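Local atomic coordinates of fiber protein 2 (Fowl adenovirus 1, PDB entry 2VTW), a protein that forms the trimeric short fibre, here its C-terminal head, which probably projects from the capsid vertices and attaches the virion to a host receptor. Residues S3-T8 against L93-I98; P105-I110 against T163-A168; Y134-T139 against G185-G190. All blocks are in the same frame, centred on the assembly; numbering follows the deposited sequence.

Overall arrangement
The three contacts are separate: two antiparallel strand pairings and one loop packed on a strand, all reaching the same branched sheet of the head domain. The centre of contact 1 lies about 21 Å from that of contact 2 and 30 Å from that of contact 3. Contacts 2 and 3, with centres about 28 Å apart, sit on opposite sides of the chain's centre, and their segments alternate along the sequence. Trimer formation joins what the single chain keeps apart: I110 of the contact 2 loop packs on I137 of a neighbouring subunit. Contacts 1 and 3 both touch the second subunit, and a sulfate, probably a crystallisation ion, marks the interface at R135.

Contact 1: S3-T8 against L93-I98; sequences SVAAFT and LEPSNI
F7 brings CD1 against the CD2 methyl of L93, which approaches the ring obliquely at 3.7 Å from CD1. The phenylalanine carries CG anti to its backbone N (chi1 175°), whereas in L93 CG is anti to the carbonyl carbon, and the two side chains cross at a slant. M100, from a loop of the same chain, touches both.

F7 and L93 form the non-hydrogen-bonded pair of a short antiparallel pairing, next to the hydrogen-bonded pair A6 and E94. There A6 N gives to E94 O at 2.9 Å with an N-H...O angle of 165°, and E94 N returns a bond to A6 O at 3.0 Å. A5 CA also lies 3.3 Å from E94 O, a bent and weak CA-H...O contact. On the sheet face opposite F7 and L93, the CB atoms of A6 and E94 are 4.3 Å apart; M41 of a second subunit packs on both residues, so that this face belongs to the trimer interface.

The pairing stops where the chain turns off. The peptide between E94 and P95 is cis, and a type I turn from P95 to I98 follows, closed by I98 N to P95 O at 3.1 Å. This turn brings I98 back over the first strand, where its CG1 rests 3.8 Å from CB of A5, while CD of P95 lies more loosely near the same methyl. At the start of the strand, V4 meets V4 of the third subunit. The arrangement is a short edge pairing of an antiparallel beta sheet, ended by a cis peptide before P95 and a type I turn, at the entry of the chain into the fibre head.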
ATOM      1  N   SER A   3      -8.542  -9.909  18.969  1.00 32.29           N
ATOM      2  CA  SER A   3      -8.400  -8.610  18.325  1.00 31.01           C
ATOM      3  C   SER A   3      -8.030  -8.765  16.854  1.00 29.65           C
ATOM      4  O   SER A   3      -7.868  -7.768  16.151  1.00 29.34           O
ATOM      5  CB  SER A   3      -7.377  -7.783  19.072  1.00 31.24           C
ATOM      6  OG  SER A   3      -6.197  -8.528  19.312  1.00 34.36           O
ATOM      7  N   VAL A   4      -7.915 -10.007  16.375  1.00 27.53           N
ATOM      8  CA  VAL A   4      -7.654 -10.289  14.956  1.00 26.61           C
ATOM      9  C   VAL A   4      -8.655 -11.322  14.412  1.00 25.42           C
ATOM     10  O   VAL A   4      -8.915 -12.329  15.070  1.00 26.18           O
ATOM     11  CB  VAL A   4      -6.209 -10.814  14.756  1.00 26.18           C
ATOM     12  CG1 VAL A   4      -5.938 -11.005  13.261  1.00 26.63           C
ATOM     13  CG2 VAL A   4      -5.188  -9.860  15.382  1.00 25.65           C
ATOM     14  N   ALA A   5      -9.236 -11.057  13.241  1.00 24.10           N
ATOM     15  CA  ALA A   5     -10.178 -11.955  12.572  1.00 23.55           C
ATOM     16  C   ALA A   5      -9.932 -11.939  11.057  1.00 23.15           C
ATOM     17  O   ALA A   5      -9.412 -10.964  10.538  1.00 21.85           O
ATOM     18  CB  ALA A   5     -11.621 -11.561  12.865  1.00 23.32           C
ATOM     19  N   ALA A   6     -10.315 -13.030  10.382  1.00 22.24           N
ATOM     20  CA  ALA A   6     -10.141 -13.249   8.936  1.00 22.20           C
ATOM     21  C   ALA A   6     -11.437 -13.690   8.275  1.00 22.07           C
ATOM     22  O   ALA A   6     -12.190 -14.469   8.865  1.00 21.92           O
ATOM     23  CB  ALA A   6      -9.069 -14.331   8.708  1.00 21.68           C
ATOM     24  N   PHE A   7     -11.688 -13.214   7.055  1.00 21.63           N
ATOM     25  CA  PHE A   7     -12.759 -13.711   6.179  1.00 22.11           C
ATOM     26  C   PHE A   7     -12.174 -14.079   4.786  1.00 22.49           C
ATOM     27  O   PHE A   7     -11.321 -13.347   4.251  1.00 21.91           O
ATOM     28  CB  PHE A   7     -13.848 -12.645   6.031  1.00 21.32           C
ATOM     29  CG  PHE A   7     -14.938 -12.999   5.064  1.00 21.47           C
ATOM     30  CD1 PHE A   7     -15.775 -14.099   5.294  1.00 21.06           C
ATOM     31  CD2 PHE A   7     -15.175 -12.210   3.937  1.00 20.98           C
ATOM     32  CE1 PHE A   7     -16.803 -14.403   4.408  1.00 19.91           C
ATOM     33  CE2 PHE A   7     -16.210 -12.515   3.040  1.00 22.51           C
ATOM     34  CZ  PHE A   7     -17.028 -13.609   3.288  1.00 21.75           C
ATOM     35  N   THR A   8     -12.620 -15.207   4.223  1.00 22.65           N
ATOM     36  CA  THR A   8     -12.205 -15.690   2.901  1.00 23.16           C
ATOM     37  C   THR A   8     -13.440 -16.058   2.103  1.00 23.97           C
ATOM     38  O   THR A   8     -14.344 -16.724   2.612  1.00 23.28           O
ATOM     39  CB  THR A   8     -11.311 -16.928   3.001  1.00 22.95           C
ATOM     40  OG1 THR A   8     -10.227 -16.646   3.884  1.00 24.09           O
ATOM     41  CG2 THR A   8     -10.755 -17.348   1.624  1.00 23.13           C
ATOM     42  N   LEU A  93     -15.018 -17.970   8.069  1.00 30.16           N
ATOM     43  CA  LEU A  93     -14.697 -16.990   9.103  1.00 30.55           C
ATOM     44  C   LEU A  93     -13.727 -17.646  10.054  1.00 30.47           C
ATOM     45  O   LEU A  93     -13.808 -18.849  10.264  1.00 30.07           O
ATOM     46  CB  LEU A  93     -15.979 -16.505   9.811  1.00 29.96           C
ATOM     47  CG  LEU A  93     -16.819 -15.565   8.918  1.00 30.32           C
ATOM     48  CD1 LEU A  93     -18.299 -15.600   9.222  1.00 30.00           C
ATOM     49  CD2 LEU A  93     -16.295 -14.102   8.965  1.00 29.37           C
ATOM     50  N   GLU A  94     -12.772 -16.869  10.567  1.00 31.39           N
ATOM     51  CA  GLU A  94     -11.812 -17.317  11.584  1.00 32.10           C
ATOM     52  C   GLU A  94     -11.564 -16.178  12.589  1.00 31.55           C
ATOM     53  O   GLU A  94     -11.185 -15.093  12.180  1.00 31.36           O
ATOM     54  CB  GLU A  94     -10.473 -17.742  10.964  1.00 32.91           C
ATOM     55  CG  GLU A  94      -9.414 -18.183  12.018  1.00 33.63           C
ATOM     56  CD  GLU A  94      -8.048 -18.606  11.411  1.00 36.68           C
ATOM     57  OE1 GLU A  94      -7.941 -18.652  10.141  1.00 43.60           O
ATOM     58  OE2 GLU A  94      -7.088 -18.900  12.208  1.00 38.75           O
ATOM     59  N   PRO A  95     -11.846 -16.396  13.892  1.00 31.10           N
ATOM     60  CA  PRO A  95     -12.497 -17.579  14.488  1.00 30.90           C
ATOM     61  C   PRO A  95     -13.865 -17.811  13.834  1.00 30.59           C
ATOM     62  O   PRO A  95     -14.451 -16.876  13.302  1.00 29.25           O
ATOM     63  CB  PRO A  95     -12.657 -17.202  15.971  1.00 31.15           C
ATOM     64  CG  PRO A  95     -11.763 -16.009  16.206  1.00 31.11           C
ATOM     65  CD  PRO A  95     -11.544 -15.347  14.890  1.00 31.04           C
ATOM     66  N   SER A  96     -14.353 -19.053  13.854  1.00 30.69           N
ATOM     67  CA  SER A  96     -15.595 -19.414  13.165  1.00 30.72           C
ATOM     68  C   SER A  96     -16.855 -18.771  13.751  1.00 30.59           C
ATOM     69  O   SER A  96     -17.854 -18.621  13.042  1.00 30.79           O
ATOM     70  CB  SER A  96     -15.750 -20.956  13.107  1.00 31.32           C
ATOM     71  OG  SER A  96     -15.556 -21.538  14.385  1.00 31.98           O
ATOM     72  N   ASN A  97     -16.803 -18.380  15.031  1.00 30.72           N
ATOM     73  CA  ASN A  97     -17.898 -17.635  15.671  1.00 30.65           C
ATOM     74  C   ASN A  97     -17.821 -16.105  15.528  1.00 30.53           C
ATOM     75  O   ASN A  97     -18.551 -15.378  16.215  1.00 30.57           O
ATOM     76  CB  ASN A  97     -18.043 -18.020  17.156  1.00 31.32           C
ATOM     77  CG  ASN A  97     -16.895 -17.521  18.043  1.00 33.68           C
ATOM     78  OD1 ASN A  97     -15.728 -17.522  17.655  1.00 34.32           O
ATOM     79  ND2 ASN A  97     -17.237 -17.150  19.282  1.00 35.97           N
ATOM     80  N   ILE A  98     -16.962 -15.611  14.626  1.00 29.55           N
ATOM     81  CA  ILE A  98     -16.811 -14.168  14.445  1.00 28.43           C
ATOM     82  C   ILE A  98     -17.943 -13.636  13.552  1.00 27.29           C
ATOM     83  O   ILE A  98     -18.360 -14.295  12.591  1.00 27.09           O
ATOM     84  CB  ILE A  98     -15.329 -13.784  13.973  1.00 28.44           C
ATOM     85  CG1 ILE A  98     -14.883 -12.475  14.621  1.00 28.49           C
ATOM     86  CG2 ILE A  98     -15.197 -13.727  12.470  1.00 28.65           C
ATOM     87  CD1 ILE A  98     -14.735 -12.566  16.104  1.00 28.53           C
TER

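Contact 2: P105-I110 against T163-A168; sequences PARNPI and TYNLIA
P105 presses the outer edge of its ring on the backbone of N165, and its CG and CD each lie 3.4 Å from N165 O. Both ring carbons therefore crowd the same carbonyl oxygen, and CG goes on to meet CG1 of I167 at 4.2 Å. This is the dry, close-packed half of the contact, and V153 and C196 of two other strands add to the surroundings of the proline.

No hydrogen bond runs directly between the segments. The 105-110 region is an irregular connection that passes across strand 163-173, one of the strands of the antiparallel beta sandwich of the fibre head, so main-chain pairing is replaced by packing and by water. L166 and A168 make backbone bonds to strand 147-157, while the loop meets the strand by side chain against backbone and through water.

The wet half is organised by the N165 amide. Its CG is anti to the carbonyl carbon (chi1 -63°), and ND2 lies 3.4 Å from R107 CA. ND2 gives to one water at 2.6 Å, and that water donates to P105 O. On the other branch, a second water donates to OD1 of N165 at 2.7 Å and accepts from N108 N. One amide thus spans the loop backbone at two points, each through a single water. R107 points away from the strand, although its CB still lies 3.8 Å from N165 ND2; the residue is exposed, and it packs on I12 of the third subunit.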
ATOM      1  N   PRO A 105     -16.423  -1.877   6.661  1.00 17.85           N
ATOM      2  CA  PRO A 105     -15.545  -0.709   6.725  1.00 17.88           C
ATOM      3  C   PRO A 105     -16.223   0.462   7.430  1.00 17.94           C
ATOM      4  O   PRO A 105     -17.457   0.611   7.354  1.00 17.45           O
ATOM      5  CB  PRO A 105     -15.320  -0.391   5.262  1.00 18.46           C
ATOM      6  CG  PRO A 105     -16.616  -0.853   4.593  1.00 17.49           C
ATOM      7  CD  PRO A 105     -16.968  -2.096   5.312  1.00 17.40           C
ATOM      8  N   ALA A 106     -15.436   1.282   8.121  1.00 17.47           N
ATOM      9  CA  ALA A 106     -15.969   2.481   8.759  1.00 16.99           C
ATOM     10  C   ALA A 106     -16.577   3.419   7.745  1.00 16.55           C
ATOM     11  O   ALA A 106     -16.223   3.410   6.568  1.00 17.66           O
ATOM     12  CB  ALA A 106     -14.866   3.202   9.614  1.00 16.13           C
ATOM     13  N   ARG A 107     -17.519   4.236   8.193  1.00 17.23           N
ATOM     14  CA  ARG A 107     -18.100   5.285   7.371  1.00 17.53           C
ATOM     15  C   ARG A 107     -16.933   6.097   6.850  1.00 16.20           C
ATOM     16  O   ARG A 107     -16.019   6.383   7.606  1.00 15.27           O
ATOM     17  CB  ARG A 107     -18.995   6.188   8.243  1.00 17.89           C
ATOM     18  CG  ARG A 107     -19.900   7.209   7.509  1.00 20.18           C
ATOM     19  CD  ARG A 107     -20.378   8.382   8.474  1.00 23.77           C
ATOM     20  NE  ARG A 107     -19.703   9.668   8.147  1.00 30.33           N
ATOM     21  CZ  ARG A 107     -19.075  10.477   9.004  1.00 30.28           C
ATOM     22  NH1 ARG A 107     -19.012  10.218  10.303  1.00 34.91           N
ATOM     23  NH2 ARG A 107     -18.513  11.586   8.560  1.00 33.35           N
ATOM     24  N   ASN A 108     -16.998   6.462   5.584  1.00 15.67           N
ATOM     25  CA  ASN A 108     -15.986   7.276   4.928  1.00 15.96           C
ATOM     26  C   ASN A 108     -16.284   8.774   5.127  1.00 15.56           C
ATOM     27  O   ASN A 108     -17.202   9.327   4.512  1.00 15.67           O
ATOM     28  CB  ASN A 108     -15.938   6.904   3.444  1.00 14.78           C
ATOM     29  CG  ASN A 108     -14.792   7.567   2.714  1.00 15.10           C
ATOM     30  OD1 ASN A 108     -14.032   8.343   3.309  1.00 12.28           O
ATOM     31  ND2 ASN A 108     -14.644   7.255   1.434  1.00 10.38           N
ATOM     32  N   PRO A 109     -15.498   9.444   5.964  1.00 15.85           N
ATOM     33  CA  PRO A 109     -15.807  10.833   6.276  1.00 16.34           C
ATOM     34  C   PRO A 109     -15.563  11.877   5.169  1.00 16.92           C
ATOM     35  O   PRO A 109     -16.002  13.013   5.301  1.00 16.74           O
ATOM     36  CB  PRO A 109     -14.932  11.101   7.483  1.00 16.44           C
ATOM     37  CG  PRO A 109     -13.772  10.242   7.284  1.00 16.12           C
ATOM     38  CD  PRO A 109     -14.287   8.997   6.655  1.00 15.97           C
ATOM     39  N   ILE A 110     -14.923  11.504   4.065  1.00 16.57           N
ATOM     40  CA  ILE A 110     -14.819  12.431   2.953  1.00 17.16           C
ATOM     41  C   ILE A 110     -16.146  12.491   2.180  1.00 17.75           C
ATOM     42  O   ILE A 110     -16.333  13.381   1.363  1.00 17.63           O
ATOM     43  CB  ILE A 110     -13.593  12.128   2.029  1.00 16.96           C
ATOM     44  CG1 ILE A 110     -13.875  10.977   1.076  1.00 17.42           C
ATOM     45  CG2 ILE A 110     -12.315  11.866   2.882  1.00 15.55           C
ATOM     46  CD1 ILE A 110     -12.795  10.768   0.016  1.00 16.80           C
ATOM     47  N   THR A 163     -28.689   3.038   4.017  1.00 22.66           N
ATOM     48  CA  THR A 163     -27.356   3.119   3.429  1.00 22.20           C
ATOM     49  C   THR A 163     -26.470   2.110   4.161  1.00 21.19           C
ATOM     50  O   THR A 163     -26.552   1.965   5.368  1.00 21.29           O
ATOM     51  CB  THR A 163     -26.909   4.597   3.523  1.00 22.62           C
ATOM     52  OG1 THR A 163     -26.720   5.163   2.218  1.00 24.24           O
ATOM     53  CG2 THR A 163     -25.793   4.785   4.434  1.00 21.07           C
ATOM     54  N   TYR A 164     -25.700   1.331   3.396  1.00 20.87           N
ATOM     55  CA  TYR A 164     -24.684   0.425   3.929  1.00 20.56           C
ATOM     56  C   TYR A 164     -23.294   0.799   3.338  1.00 19.84           C
ATOM     57  O   TYR A 164     -23.165   1.132   2.154  1.00 18.61           O
ATOM     58  CB  TYR A 164     -24.971  -1.028   3.524  1.00 21.61           C
ATOM     59  CG  TYR A 164     -26.300  -1.578   3.980  1.00 21.46           C
ATOM     60  CD1 TYR A 164     -26.372  -2.522   4.998  1.00 21.66           C
ATOM     61  CD2 TYR A 164     -27.484  -1.183   3.354  1.00 22.50           C
ATOM     62  CE1 TYR A 164     -27.609  -3.052   5.413  1.00 22.74           C
ATOM     63  CE2 TYR A 164     -28.733  -1.703   3.761  1.00 22.68           C
ATOM     64  CZ  TYR A 164     -28.785  -2.632   4.794  1.00 22.48           C
ATOM     65  OH  TYR A 164     -30.007  -3.154   5.205  1.00 23.75           O
ATOM     66  N   ASN A 165     -22.261   0.702   4.168  1.00 19.59           N
ATOM     67  CA  ASN A 165     -20.890   1.035   3.740  1.00 18.89           C
ATOM     68  C   ASN A 165     -20.158  -0.199   3.197  1.00 18.05           C
ATOM     69  O   ASN A 165     -19.935  -1.173   3.906  1.00 19.42           O
ATOM     70  CB  ASN A 165     -20.114   1.676   4.875  1.00 18.33           C
ATOM     71  CG  ASN A 165     -20.716   3.001   5.334  1.00 16.97           C
ATOM     72  OD1 ASN A 165     -21.170   3.839   4.544  1.00 16.81           O
ATOM     73  ND2 ASN A 165     -20.730   3.185   6.629  1.00 16.44           N
ATOM     74  N   LEU A 166     -19.839  -0.135   1.906  1.00 18.36           N
ATOM     75  CA  LEU A 166     -19.104  -1.163   1.171  1.00 17.86           C
ATOM     76  C   LEU A 166     -17.835  -0.548   0.549  1.00 17.97           C
ATOM     77  O   LEU A 166     -17.714   0.674   0.500  1.00 17.34           O
ATOM     78  CB  LEU A 166     -19.975  -1.736   0.049  1.00 17.64           C
ATOM     79  CG  LEU A 166     -21.031  -2.819   0.415  1.00 17.88           C
ATOM     80  CD1 LEU A 166     -22.119  -2.264   1.349  1.00 18.74           C
ATOM     81  CD2 LEU A 166     -21.619  -3.396  -0.878  1.00 17.08           C
ATOM     82  N   ILE A 167     -16.934  -1.405   0.050  1.00 17.41           N
ATOM     83  CA  ILE A 167     -15.757  -0.966  -0.719  1.00 17.05           C
ATOM     84  C   ILE A 167     -15.954  -1.168  -2.234  1.00 16.85           C
ATOM     85  O   ILE A 167     -16.113  -2.283  -2.678  1.00 17.07           O
ATOM     86  CB  ILE A 167     -14.435  -1.712  -0.276  1.00 17.93           C
ATOM     87  CG1 ILE A 167     -14.349  -1.839   1.249  1.00 15.83           C
ATOM     88  CG2 ILE A 167     -13.187  -0.975  -0.894  1.00 16.43           C
ATOM     89  CD1 ILE A 167     -13.362  -2.864   1.771  1.00 16.46           C
ATOM     90  N   ALA A 168     -15.928  -0.086  -3.005  1.00 16.67           N
ATOM     91  CA  ALA A 168     -15.941  -0.146  -4.460  1.00 17.79           C
ATOM     92  C   ALA A 168     -14.494  -0.187  -4.988  1.00 18.35           C
ATOM     93  O   ALA A 168     -13.662   0.644  -4.590  1.00 19.17           O
ATOM     94  CB  ALA A 168     -16.680   1.044  -5.050  1.00 17.50           C
TER
HETATM   95  O   HOH W   1     -19.824   1.430   8.391  1.00 25.25           O
HETATM   96  O   HOH W   2     -19.180   5.570   3.866  1.00 15.74           O

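Contact 3: Y134-T139 against G185-G190. With SO4 (sulfate ion), chain N.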
ATOM      1  N   TYR A 134      -1.440  -1.781 -11.390  1.00 16.74           N
ATOM      2  CA  TYR A 134      -1.127  -3.211 -11.543  1.00 17.17           C
ATOM      3  C   TYR A 134      -0.902  -3.568 -12.997  1.00 16.96           C
ATOM      4  O   TYR A 134      -1.414  -2.924 -13.912  1.00 15.70           O
ATOM      5  CB  TYR A 134      -2.267  -4.125 -11.007  1.00 17.76           C
ATOM      6  CG  TYR A 134      -2.531  -3.913  -9.571  1.00 17.04           C
ATOM      7  CD1 TYR A 134      -2.047  -4.785  -8.603  1.00 18.23           C
ATOM      8  CD2 TYR A 134      -3.258  -2.808  -9.167  1.00 18.83           C
ATOM      9  CE1 TYR A 134      -2.285  -4.535  -7.253  1.00 16.94           C
ATOM     10  CE2 TYR A 134      -3.493  -2.557  -7.851  1.00 18.53           C
ATOM     11  CZ  TYR A 134      -2.997  -3.412  -6.902  1.00 17.74           C
ATOM     12  OH  TYR A 134      -3.280  -3.096  -5.601  1.00 20.92           O
ATOM     13  N   ARG A 135      -0.126  -4.611 -13.191  1.00 17.51           N
ATOM     14  CA  ARG A 135      -0.104  -5.268 -14.480  1.00 18.30           C
ATOM     15  C   ARG A 135      -0.717  -6.654 -14.317  1.00 17.33           C
ATOM     16  O   ARG A 135      -0.231  -7.457 -13.530  1.00 15.16           O
ATOM     17  CB  ARG A 135       1.308  -5.361 -15.040  1.00 17.82           C
ATOM     18  CG  ARG A 135       1.335  -5.991 -16.423  1.00 18.25           C
ATOM     19  CD  ARG A 135       2.743  -6.248 -16.920  1.00 20.88           C
ATOM     20  NE  ARG A 135       3.375  -5.021 -17.419  1.00 21.77           N
ATOM     21  CZ  ARG A 135       4.489  -4.460 -16.941  1.00 22.65           C
ATOM     22  NH1 ARG A 135       5.165  -4.992 -15.949  1.00 22.02           N
ATOM     23  NH2 ARG A 135       4.965  -3.350 -17.513  1.00 23.33           N
ATOM     24  N   PRO A 136      -1.773  -6.936 -15.092  1.00 18.64           N
ATOM     25  CA  PRO A 136      -2.382  -8.256 -15.069  1.00 19.83           C
ATOM     26  C   PRO A 136      -1.718  -9.248 -16.034  1.00 20.97           C
ATOM     27  O   PRO A 136      -0.877  -8.867 -16.855  1.00 20.43           O
ATOM     28  CB  PRO A 136      -3.794  -7.974 -15.550  1.00 19.23           C
ATOM     29  CG  PRO A 136      -3.624  -6.903 -16.535  1.00 19.47           C
ATOM     30  CD  PRO A 136      -2.441  -6.060 -16.076  1.00 19.21           C
ATOM     31  N   ILE A 137      -2.168 -10.493 -15.947  1.00 22.97           N
ATOM     32  CA  ILE A 137      -1.742 -11.594 -16.807  1.00 24.62           C
ATOM     33  C   ILE A 137      -2.855 -11.894 -17.847  1.00 25.84           C
ATOM     34  O   ILE A 137      -4.043 -11.962 -17.489  1.00 25.13           O
ATOM     35  CB  ILE A 137      -1.520 -12.855 -15.959  1.00 24.97           C
ATOM     36  CG1 ILE A 137      -0.049 -13.007 -15.549  1.00 26.73           C
ATOM     37  CG2 ILE A 137      -1.917 -14.095 -16.740  1.00 27.92           C
ATOM     38  CD1 ILE A 137       0.727 -13.981 -16.414  1.00 25.65           C
ATOM     39  N   PHE A 138      -2.473 -12.098 -19.109  1.00 26.80           N
ATOM     40  CA  PHE A 138      -3.421 -12.493 -20.154  1.00 27.75           C
ATOM     41  C   PHE A 138      -3.180 -13.893 -20.685  1.00 28.45           C
ATOM     42  O   PHE A 138      -2.099 -14.467 -20.536  1.00 28.87           O
ATOM     43  CB  PHE A 138      -3.360 -11.583 -21.376  1.00 28.72           C
ATOM     44  CG  PHE A 138      -3.275 -10.143 -21.058  1.00 29.37           C
ATOM     45  CD1 PHE A 138      -4.202  -9.556 -20.237  1.00 30.41           C
ATOM     46  CD2 PHE A 138      -2.271  -9.360 -21.608  1.00 30.50           C
ATOM     47  CE1 PHE A 138      -4.116  -8.206 -19.931  1.00 31.53           C
ATOM     48  CE2 PHE A 138      -2.177  -8.004 -21.303  1.00 30.23           C
ATOM     49  CZ  PHE A 138      -3.096  -7.428 -20.457  1.00 29.71           C
ATOM     50  N   THR A 139      -4.233 -14.415 -21.316  1.00 29.15           N
ATOM     51  CA  THR A 139      -4.159 -15.500 -22.294  1.00 28.85           C
ATOM     52  C   THR A 139      -5.048 -15.094 -23.491  1.00 28.92           C
ATOM     53  O   THR A 139      -5.850 -14.154 -23.407  1.00 28.36           O
ATOM     54  CB  THR A 139      -4.583 -16.879 -21.701  1.00 29.44           C
ATOM     55  OG1 THR A 139      -5.999 -16.911 -21.456  1.00 29.74           O
ATOM     56  CG2 THR A 139      -3.805 -17.199 -20.397  1.00 29.20           C
ATOM     57  N   GLY A 185     -10.126 -14.611 -24.708  1.00 34.20           N
ATOM     58  CA  GLY A 185      -9.071 -15.008 -23.800  1.00 33.12           C
ATOM     59  C   GLY A 185      -9.435 -14.628 -22.385  1.00 32.07           C
ATOM     60  O   GLY A 185     -10.607 -14.471 -22.066  1.00 32.15           O
ATOM     61  N   THR A 186      -8.415 -14.486 -21.539  1.00 31.17           N
ATOM     62  CA  THR A 186      -8.585 -14.216 -20.107  1.00 29.73           C
ATOM     63  C   THR A 186      -7.650 -13.093 -19.615  1.00 29.09           C
ATOM     64  O   THR A 186      -6.611 -12.820 -20.225  1.00 27.97           O
ATOM     65  CB  THR A 186      -8.357 -15.495 -19.225  1.00 29.74           C
ATOM     66  OG1 THR A 186      -6.959 -15.771 -19.083  1.00 28.77           O
ATOM     67  CG2 THR A 186      -9.094 -16.726 -19.806  1.00 29.43           C
ATOM     68  N   VAL A 187      -8.071 -12.445 -18.521  1.00 27.84           N
ATOM     69  CA  VAL A 187      -7.285 -11.434 -17.809  1.00 26.52           C
ATOM     70  C   VAL A 187      -7.456 -11.734 -16.326  1.00 25.67           C
ATOM     71  O   VAL A 187      -8.558 -12.021 -15.873  1.00 25.62           O
ATOM     72  CB  VAL A 187      -7.716  -9.992 -18.145  1.00 26.55           C
ATOM     73  CG1 VAL A 187      -9.190  -9.772 -17.809  1.00 26.37           C
ATOM     74  CG2 VAL A 187      -6.802  -8.954 -17.409  1.00 27.18           C
ATOM     75  N   ALA A 188      -6.344 -11.774 -15.606  1.00 23.98           N
ATOM     76  CA  ALA A 188      -6.318 -12.081 -14.194  1.00 23.54           C
ATOM     77  C   ALA A 188      -5.424 -11.043 -13.502  1.00 23.09           C
ATOM     78  O   ALA A 188      -4.327 -10.699 -13.999  1.00 22.54           O
ATOM     79  CB  ALA A 188      -5.816 -13.486 -13.946  1.00 22.33           C
ATOM     80  N   ILE A 189      -5.906 -10.536 -12.372  1.00 22.53           N
ATOM     81  CA  ILE A 189      -5.298  -9.382 -11.714  1.00 22.29           C
ATOM     82  C   ILE A 189      -5.265  -9.623 -10.233  1.00 21.36           C
ATOM     83  O   ILE A 189      -6.212 -10.173  -9.666  1.00 20.53           O
ATOM     84  CB  ILE A 189      -6.074  -8.082 -12.010  1.00 22.71           C
ATOM     85  CG1 ILE A 189      -5.428  -6.873 -11.314  1.00 23.09           C
ATOM     86  CG2 ILE A 189      -7.509  -8.220 -11.556  1.00 24.50           C
ATOM     87  CD1 ILE A 189      -5.909  -5.536 -11.823  1.00 23.07           C
ATOM     88  N   GLY A 190      -4.153  -9.212  -9.621  1.00 21.24           N
ATOM     89  CA  GLY A 190      -3.997  -9.207  -8.173  1.00 20.44           C
ATOM     90  C   GLY A 190      -2.637  -9.691  -7.725  1.00 19.61           C
ATOM     91  O   GLY A 190      -1.781 -10.012  -8.557  1.00 19.80           O
TER
HETATM   92  S   SO4 N1411       5.307  -3.192 -21.145  1.00 43.79           S
HETATM   93  O1  SO4 N1411       4.414  -2.495 -20.201  1.00 42.47           O
HETATM   94  O2  SO4 N1411       4.730  -4.478 -21.550  1.00 44.72           O
HETATM   95  O3  SO4 N1411       5.372  -2.395 -22.360  1.00 44.92           O
HETATM   96  O4  SO4 N1411       6.659  -3.401 -20.615  1.00 40.82           O
HETATM   97  O   HOH W   3      -1.599  -8.484 -11.151  1.00 15.96           O
HETATM   98  O   HOH W   4      -5.053 -14.590 -17.287  1.00 20.05           O
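I137 O is gripped from several directions: A188 N donates to it at 3.0 Å, a water donates at 2.8 Å, and the CA-H of V187 approaches it across the strands. The same water is also bonded to T186 OG1, linking backbone and side chain over the face that carries I137 and A188. In return I137 N gives to A188 O at 2.9 Å with an N-H...O angle of 167°, in the plane of that carbonyl.

At the next hydrogen-bonded pair, T139 with T186, the bonding is less regular. T139 N gives to T186 O, and T186 N still donates to T139 O at 3.2 Å, from 55° above the carbonyl plane. The side chains add a third link: both threonines set OG1 between backbone N and carbonyl carbon, and T139 OG1 and T186 OG1 hydrogen-bond at 2.8 Å, either able to be the donor. On the other face, CG2 of V187 lies at the edge of the F138 ring, in its plane, 3.8 Å from CE1. CG2 of V187 also packs on CB of P136. Further along, CD1 of I189 touches CB of Y134.

Beyond P136 no direct bond joins the backbones; a water donates to R135 O and accepts from G190 N. R135 points away from strand 185-197; its NH2 bonds O1 of a sulfate, probably from the crystallisation liquor, at 2.9 Å. R127 of a second subunit binds the same ion, and the strand itself pairs with that subunit through Y134 and R135. Direct pairing from I137 to T139 thus gives way to a water bridge at R135 and G190, and the closeness of R135 to R150 of the second subunit would be consistent with favouring an anion here.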